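Local coordinates for protein 'Carboxyl esterase 2 (Tuber melanosporum Mel28, PDB 5MIF) that probably hydrolyses carboxylic esters as an archaea-like carboxylesterase of the alpha/beta hydrolase fold, from a mycorrhizal truffle, at residues Asn160-Leu171 with Ser198-Pro209. Sequence-based numbering, arbitrary orientation.
Sequences NEQCYAAVQWLL and SVSLLSIKRKTP
Tyr164 plugs the hollow formed by Val199, Leu202, Ser203 and Arg206, a knob-into-hole fit between two helices of the alpha/beta hydrolase fold. Helix 191-206, which follows the probable nucleophile elbow, packs beside helix 158-173, and both rest on the central sheet; their segments 198-206 and 160-171 cross at -64°. With CG anti to the backbone N (chi1 178°), the Tyr164 ring points toward the 198-209 segment; its CD1 meets Leu202 CB at 3.8 Å, while Ser203 OG lies at its edge, in plane. Arg206 closes one face, NH1 hovering above the rim and CZ 4.7 Å from the Tyr164 ring centroid in a cation-pi contact, the guanidinium standing nearly upright on the ring; Gln168 NE2 covers the opposite face. Arg206 also grips Glu161 end-on in a salt bridge, Arg206 NH1 to Glu161 OE1 at 2.7 Å and Arg206 NH2 to Glu161 OE2, with carboxylate and guanidinium nearly coplanar. An alanine at Glu161 would remove this carboxylate and is likely to leave the Arg206 guanidinium without its mate, free to swing off the tyrosine face. Deeper, toward the sheet, Val199 is the reciprocal bump: its CG2 presses on Cys163 CB at 3.6 Å and CG1 reaches Val167. Near the start of the 160-171 segment, Asn160 ND2 donates to Ser198 OG almost straight (169°), a hydroxyl also bonded to Val262 O. Past the Schellman motif, with Lys207 at positive phi, Pro209 CB meets Leu171 CD1 at 3.9 Å. Between these ends, one water joins Gln168 NE2, Ser203 OG, Thr208 OG1 and Pro209 O, and the same Thr208 OG1 hydrogen-bonds Tyr164 OH at 2.8 Å.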
ATOM      1  N   ASN A 160      19.978  -8.881  18.764  1.00 33.25           N
ATOM      2  CA  ASN A 160      20.466  -8.681  17.410  1.00 33.90           C
ATOM      3  C   ASN A 160      21.355  -9.832  16.948  1.00 38.79           C
ATOM      4  O   ASN A 160      21.182 -10.362  15.846  1.00 35.61           O
ATOM      5  CB  ASN A 160      21.248  -7.373  17.322  1.00 34.40           C
ATOM      6  CG  ASN A 160      20.495  -6.210  17.950  1.00 38.64           C
ATOM      7  OD1 ASN A 160      20.207  -6.223  19.146  1.00 36.02           O
ATOM      8  ND2 ASN A 160      20.185  -5.199  17.152  1.00 33.66           N
ATOM      9  N   GLU A 161      22.315 -10.206  17.793  1.00 37.08           N
ATOM     10  CA  GLU A 161      23.268 -11.253  17.446  1.00 33.44           C
ATOM     11  C   GLU A 161      22.615 -12.628  17.473  1.00 36.22           C
ATOM     12  O   GLU A 161      23.029 -13.522  16.735  1.00 36.30           O
ATOM     13  CB  GLU A 161      24.489 -11.206  18.365  1.00 34.74           C
ATOM     14  CG  GLU A 161      25.336  -9.929  18.216  1.00 36.63           C
ATOM     15  CD  GLU A 161      26.063  -9.815  16.876  1.00 37.43           C
ATOM     16  OE1 GLU A 161      26.130 -10.805  16.122  1.00 42.77           O
ATOM     17  OE2 GLU A 161      26.611  -8.732  16.586  1.00 41.81           O
ATOM     18  N   GLN A 162      21.612 -12.809  18.330  1.00 34.78           N
ATOM     19  CA  GLN A 162      20.850 -14.053  18.312  1.00 34.12           C
ATOM     20  C   GLN A 162      20.175 -14.209  16.952  1.00 35.79           C
ATOM     21  O   GLN A 162      20.256 -15.265  16.326  1.00 37.19           O
ATOM     22  CB  GLN A 162      19.784 -14.074  19.413  1.00 36.55           C
ATOM     23  CG  GLN A 162      20.315 -14.351  20.818  1.00 40.26           C
ATOM     24  CD  GLN A 162      19.197 -14.480  21.834  1.00 40.49           C
ATOM     25  OE1 GLN A 162      18.282 -13.657  21.870  1.00 37.25           O
ATOM     26  NE2 GLN A 162      19.247 -15.537  22.641  1.00 39.27           N
ATOM     27  N   CYS A 163      19.510 -13.141  16.511  1.00 37.17           N
ATOM     28  CA  CYS A 163      18.803 -13.134  15.232  1.00 35.15           C
ATOM     29  C   CYS A 163      19.780 -13.349  14.091  1.00 36.55           C
ATOM     30  O   CYS A 163      19.523 -14.142  13.186  1.00 37.85           O
ATOM     31  CB  CYS A 163      18.055 -11.825  15.042  1.00 32.94           C
ATOM     32  SG  CYS A 163      16.655 -11.660  16.133  1.00 34.85           S
ATOM     33  N   TYR A 164      20.903 -12.643  14.139  1.00 38.29           N
ATOM     34  CA  TYR A 164      21.934 -12.828  13.131  1.00 35.45           C
ATOM     35  C   TYR A 164      22.417 -14.275  13.123  1.00 39.78           C
ATOM     36  O   TYR A 164      22.495 -14.888  12.057  1.00 39.55           O
ATOM     37  CB  TYR A 164      23.102 -11.865  13.343  1.00 36.97           C
ATOM     38  CG  TYR A 164      24.203 -12.089  12.341  1.00 36.43           C
ATOM     39  CD1 TYR A 164      24.117 -11.557  11.067  1.00 37.78           C
ATOM     40  CD2 TYR A 164      25.311 -12.866  12.656  1.00 42.79           C
ATOM     41  CE1 TYR A 164      25.114 -11.769  10.139  1.00 43.84           C
ATOM     42  CE2 TYR A 164      26.312 -13.088  11.741  1.00 41.86           C
ATOM     43  CZ  TYR A 164      26.211 -12.540  10.479  1.00 43.60           C
ATOM     44  OH  TYR A 164      27.213 -12.764   9.555  1.00 43.63           O
ATOM     45  N   ALA A 165      22.718 -14.835  14.299  1.00 39.78           N
ATOM     46  CA  ALA A 165      23.255 -16.198  14.368  1.00 36.38           C
ATOM     47  C   ALA A 165      22.255 -17.261  13.884  1.00 37.28           C
ATOM     48  O   ALA A 165      22.642 -18.253  13.250  1.00 37.02           O
ATOM     49  CB  ALA A 165      23.712 -16.526  15.813  1.00 34.68           C
ATOM     50  N   ALA A 166      20.975 -17.049  14.176  1.00 36.64           N
ATOM     51  CA  ALA A 166      19.929 -17.956  13.712  1.00 38.13           C
ATOM     52  C   ALA A 166      19.847 -17.952  12.184  1.00 38.80           C
ATOM     53  O   ALA A 166      19.667 -18.998  11.556  1.00 37.59           O
ATOM     54  CB  ALA A 166      18.584 -17.580  14.318  1.00 34.05           C
ATOM     55  N   VAL A 167      19.980 -16.773  11.584  1.00 37.26           N
ATOM     56  CA  VAL A 167      19.965 -16.691  10.126  1.00 39.38           C
ATOM     57  C   VAL A 167      21.150 -17.450   9.529  1.00 41.42           C
ATOM     58  O   VAL A 167      20.987 -18.187   8.546  1.00 39.95           O
ATOM     59  CB  VAL A 167      19.950 -15.228   9.642  1.00 38.37           C
ATOM     60  CG1 VAL A 167      20.209 -15.147   8.130  1.00 37.49           C
ATOM     61  CG2 VAL A 167      18.613 -14.596   9.993  1.00 32.86           C
ATOM     62  N   GLN A 168      22.330 -17.306  10.132  1.00 37.56           N
ATOM     63  CA  GLN A 168      23.516 -18.005   9.620  1.00 40.99           C
ATOM     64  C   GLN A 168      23.312 -19.520   9.673  1.00 42.08           C
ATOM     65  O   GLN A 168      23.755 -20.250   8.779  1.00 44.52           O
ATOM     66  CB  GLN A 168      24.774 -17.620  10.407  1.00 41.91           C
ATOM     67  CG  GLN A 168      25.104 -16.124  10.419  1.00 41.52           C
ATOM     68  CD  GLN A 168      24.901 -15.437   9.072  1.00 42.48           C
ATOM     69  OE1 GLN A 168      25.576 -15.756   8.091  1.00 42.59           O
ATOM     70  NE2 GLN A 168      23.964 -14.496   9.020  1.00 35.50           N
ATOM     71  N   TRP A 169      22.659 -19.986  10.732  1.00 40.41           N
ATOM     72  CA  TRP A 169      22.305 -21.390  10.863  1.00 42.13           C
ATOM     73  C   TRP A 169      21.338 -21.831   9.767  1.00 41.82           C
ATOM     74  O   TRP A 169      21.505 -22.896   9.181  1.00 44.19           O
ATOM     75  CB  TRP A 169      21.684 -21.666  12.236  1.00 41.84           C
ATOM     76  CG  TRP A 169      21.445 -23.130  12.486  1.00 44.90           C
ATOM     77  CD1 TRP A 169      22.279 -23.992  13.137  1.00 44.96           C
ATOM     78  CD2 TRP A 169      20.303 -23.904  12.083  1.00 43.61           C
ATOM     79  NE1 TRP A 169      21.731 -25.249  13.162  1.00 42.21           N
ATOM     80  CE2 TRP A 169      20.520 -25.224  12.523  1.00 42.50           C
ATOM     81  CE3 TRP A 169      19.119 -23.607  11.390  1.00 43.46           C
ATOM     82  CZ2 TRP A 169      19.598 -26.250  12.303  1.00 42.25           C
ATOM     83  CZ3 TRP A 169      18.202 -24.629  11.167  1.00 46.85           C
ATOM     84  CH2 TRP A 169      18.449 -25.934  11.625  1.00 46.02           C
ATOM     85  N   LEU A 170      20.319 -21.017   9.513  1.00 41.96           N
ATOM     86  CA  LEU A 170      19.330 -21.307   8.480  1.00 40.36           C
ATOM     87  C   LEU A 170      20.020 -21.401   7.123  1.00 45.18           C
ATOM     88  O   LEU A 170      19.701 -22.272   6.321  1.00 47.21           O
ATOM     89  CB  LEU A 170      18.237 -20.236   8.457  1.00 42.53           C
ATOM     90  CG  LEU A 170      17.097 -20.380   7.433  1.00 42.85           C
ATOM     91  CD1 LEU A 170      16.317 -21.660   7.652  1.00 41.81           C
ATOM     92  CD2 LEU A 170      16.160 -19.178   7.459  1.00 39.85           C
ATOM     93  N   LEU A 171      20.974 -20.504   6.878  1.00 43.89           N
ATOM     94  CA  LEU A 171      21.718 -20.508   5.629  1.00 44.60           C
ATOM     95  C   LEU A 171      22.445 -21.827   5.384  1.00 46.44           C
ATOM     96  O   LEU A 171      22.490 -22.316   4.262  1.00 49.77           O
ATOM     97  CB  LEU A 171      22.702 -19.342   5.595  1.00 43.19           C
ATOM     98  CG  LEU A 171      22.011 -18.003   5.312  1.00 43.50           C
ATOM     99  CD1 LEU A 171      22.964 -16.831   5.483  1.00 38.79           C
ATOM    100  CD2 LEU A 171      21.409 -18.002   3.917  1.00 44.92           C
ATOM    101  N   SER A 198      18.904  -4.429  11.416  1.00 36.83           N
ATOM    102  CA  SER A 198      20.176  -4.662  12.100  1.00 33.97           C
ATOM    103  C   SER A 198      20.906  -5.876  11.558  1.00 33.16           C
ATOM    104  O   SER A 198      22.113  -5.819  11.306  1.00 37.07           O
ATOM    105  CB  SER A 198      19.965  -4.822  13.607  1.00 39.32           C
ATOM    106  OG  SER A 198      21.205  -4.997  14.273  1.00 35.31           O
ATOM    107  N   VAL A 199      20.167  -6.967  11.371  1.00 31.14           N
ATOM    108  CA  VAL A 199      20.727  -8.201  10.836  1.00 32.34           C
ATOM    109  C   VAL A 199      21.178  -8.020   9.376  1.00 38.64           C
ATOM    110  O   VAL A 199      22.208  -8.576   8.947  1.00 36.86           O
ATOM    111  CB  VAL A 199      19.707  -9.356  10.953  1.00 35.31           C
ATOM    112  CG1 VAL A 199      20.179 -10.584  10.189  1.00 34.03           C
ATOM    113  CG2 VAL A 199      19.479  -9.705  12.441  1.00 33.98           C
ATOM    114  N   SER A 200      20.406  -7.248   8.611  1.00 36.85           N
ATOM    115  CA  SER A 200      20.833  -6.882   7.258  1.00 37.47           C
ATOM    116  C   SER A 200      22.192  -6.167   7.313  1.00 37.43           C
ATOM    117  O   SER A 200      23.117  -6.522   6.590  1.00 41.36           O
ATOM    118  CB  SER A 200      19.784  -5.993   6.568  1.00 36.47           C
ATOM    119  OG  SER A 200      18.619  -6.732   6.195  1.00 36.61           O
ATOM    120  N   LEU A 201      22.304  -5.168   8.182  1.00 35.34           N
ATOM    121  CA  LEU A 201      23.526  -4.387   8.316  1.00 38.26           C
ATOM    122  C   LEU A 201      24.709  -5.258   8.761  1.00 40.18           C
ATOM    123  O   LEU A 201      25.812  -5.129   8.239  1.00 43.04           O
ATOM    124  CB  LEU A 201      23.305  -3.228   9.295  1.00 37.16           C
ATOM    125  CG  LEU A 201      24.505  -2.330   9.604  1.00 39.96           C
ATOM    126  CD1 LEU A 201      25.009  -1.667   8.340  1.00 44.13           C
ATOM    127  CD2 LEU A 201      24.123  -1.285  10.641  1.00 40.94           C
ATOM    128  N   LEU A 202      24.467  -6.159   9.710  1.00 37.87           N
ATOM    129  CA  LEU A 202      25.505  -7.067  10.180  1.00 38.53           C
ATOM    130  C   LEU A 202      25.939  -8.005   9.044  1.00 39.50           C
ATOM    131  O   LEU A 202      27.108  -8.373   8.946  1.00 39.65           O
ATOM    132  CB  LEU A 202      25.013  -7.865  11.409  1.00 36.08           C
ATOM    133  CG  LEU A 202      24.831  -7.119  12.747  1.00 34.97           C
ATOM    134  CD1 LEU A 202      24.101  -7.966  13.799  1.00 35.13           C
ATOM    135  CD2 LEU A 202      26.176  -6.628  13.308  1.00 36.99           C
ATOM    136  N   SER A 203      25.001  -8.413   8.195  1.00 40.73           N
ATOM    137  CA  SER A 203      25.358  -9.254   7.050  1.00 40.82           C
ATOM    138  C   SER A 203      26.291  -8.504   6.095  1.00 42.16           C
ATOM    139  O   SER A 203      27.231  -9.079   5.539  1.00 43.45           O
ATOM    140  CB  SER A 203      24.113  -9.716   6.306  1.00 38.56           C
ATOM    141  OG  SER A 203      23.228 -10.370   7.187  1.00 42.06           O
ATOM    142  N   ILE A 204      26.023  -7.213   5.915  1.00 41.23           N
ATOM    143  CA  ILE A 204      26.847  -6.377   5.051  1.00 43.08           C
ATOM    144  C   ILE A 204      28.252  -6.238   5.649  1.00 43.29           C
ATOM    145  O   ILE A 204      29.242  -6.490   4.972  1.00 42.54           O
ATOM    146  CB  ILE A 204      26.190  -5.004   4.839  1.00 42.31           C
ATOM    147  CG1 ILE A 204      24.985  -5.162   3.899  1.00 45.07           C
ATOM    148  CG2 ILE A 204      27.190  -4.012   4.261  1.00 42.81           C
ATOM    149  CD1 ILE A 204      23.961  -4.059   3.993  1.00 40.03           C
ATOM    150  N   LYS A 205      28.328  -5.911   6.937  1.00 45.32           N
ATOM    151  CA  LYS A 205      29.615  -5.821   7.638  1.00 44.65           C
ATOM    152  C   LYS A 205      30.447  -7.102   7.633  1.00 45.03           C
ATOM    153  O   LYS A 205      31.681  -7.037   7.622  1.00 48.81           O
ATOM    154  CB  LYS A 205      29.393  -5.403   9.091  1.00 43.25           C
ATOM    155  CG  LYS A 205      28.912  -3.984   9.236  1.00 46.11           C
ATOM    156  CD  LYS A 205      28.668  -3.605  10.698  1.00 47.92           C
ATOM    157  CE  LYS A 205      28.324  -2.134  10.774  1.00 49.28           C
ATOM    158  NZ  LYS A 205      28.997  -1.407  11.879  1.00 50.51           N
ATOM    159  N   ARG A 206      29.794  -8.262   7.667  1.00 39.55           N
ATOM    160  CA  ARG A 206      30.511  -9.521   7.830  1.00 39.79           C
ATOM    161  C   ARG A 206      30.569 -10.311   6.531  1.00 43.26           C
ATOM    162  O   ARG A 206      31.135 -11.401   6.479  1.00 44.38           O
ATOM    163  CB  ARG A 206      29.843 -10.345   8.946  1.00 41.80           C
ATOM    164  CG  ARG A 206      29.905  -9.640  10.321  1.00 40.35           C
ATOM    165  CD  ARG A 206      28.961 -10.237  11.372  1.00 39.07           C
ATOM    166  NE  ARG A 206      29.050  -9.494  12.627  1.00 41.54           N
ATOM    167  CZ  ARG A 206      28.292  -9.702  13.702  1.00 40.04           C
ATOM    168  NH1 ARG A 206      27.346 -10.635  13.690  1.00 41.75           N
ATOM    169  NH2 ARG A 206      28.478  -8.963  14.790  1.00 39.47           N
ATOM    170  N   LYS A 207      30.019  -9.718   5.477  1.00 43.08           N
ATOM    171  CA  LYS A 207      29.972 -10.303   4.138  1.00 43.48           C
ATOM    172  C   LYS A 207      29.323 -11.680   4.118  1.00 44.53           C
ATOM    173  O   LYS A 207      29.862 -12.628   3.553  1.00 44.80           O
ATOM    174  CB  LYS A 207      31.374 -10.337   3.523  1.00 44.67           C
ATOM    175  CG  LYS A 207      31.890  -8.904   3.300  1.00 51.19           C
ATOM    176  CD  LYS A 207      33.381  -8.807   3.007  1.00 63.58           C
ATOM    177  CE  LYS A 207      33.822  -7.341   2.939  1.00 68.11           C
ATOM    178  NZ  LYS A 207      32.749  -6.436   2.427  1.00 73.11           N
ATOM    179  N   THR A 208      28.153 -11.775   4.747  1.00 41.46           N
ATOM    180  CA  THR A 208      27.358 -12.997   4.703  1.00 41.41           C
ATOM    181  C   THR A 208      26.064 -12.711   3.935  1.00 40.54           C
ATOM    182  O   THR A 208      25.647 -11.558   3.849  1.00 44.69           O
ATOM    183  CB  THR A 208      27.046 -13.523   6.124  1.00 41.85           C
ATOM    184  OG1 THR A 208      26.432 -12.492   6.904  1.00 37.90           O
ATOM    185  CG2 THR A 208      28.328 -14.013   6.804  1.00 40.81           C
ATOM    186  N   PRO A 209      25.414 -13.755   3.388  1.00 39.20           N
ATOM    187  CA  PRO A 209      24.274 -13.540   2.482  1.00 40.49           C
ATOM    188  C   PRO A 209      23.108 -12.716   3.045  1.00 44.50           C
ATOM    189  O   PRO A 209      22.650 -12.913   4.183  1.00 41.02           O
ATOM    190  CB  PRO A 209      23.814 -14.970   2.163  1.00 37.05           C
ATOM    191  CG  PRO A 209      25.060 -15.777   2.269  1.00 40.33           C
ATOM    192  CD  PRO A 209      25.835 -15.167   3.409  1.00 38.36           C
TER
HETATM  193  O   HOH W   1      23.700 -13.035   6.717  1.00 38.34           O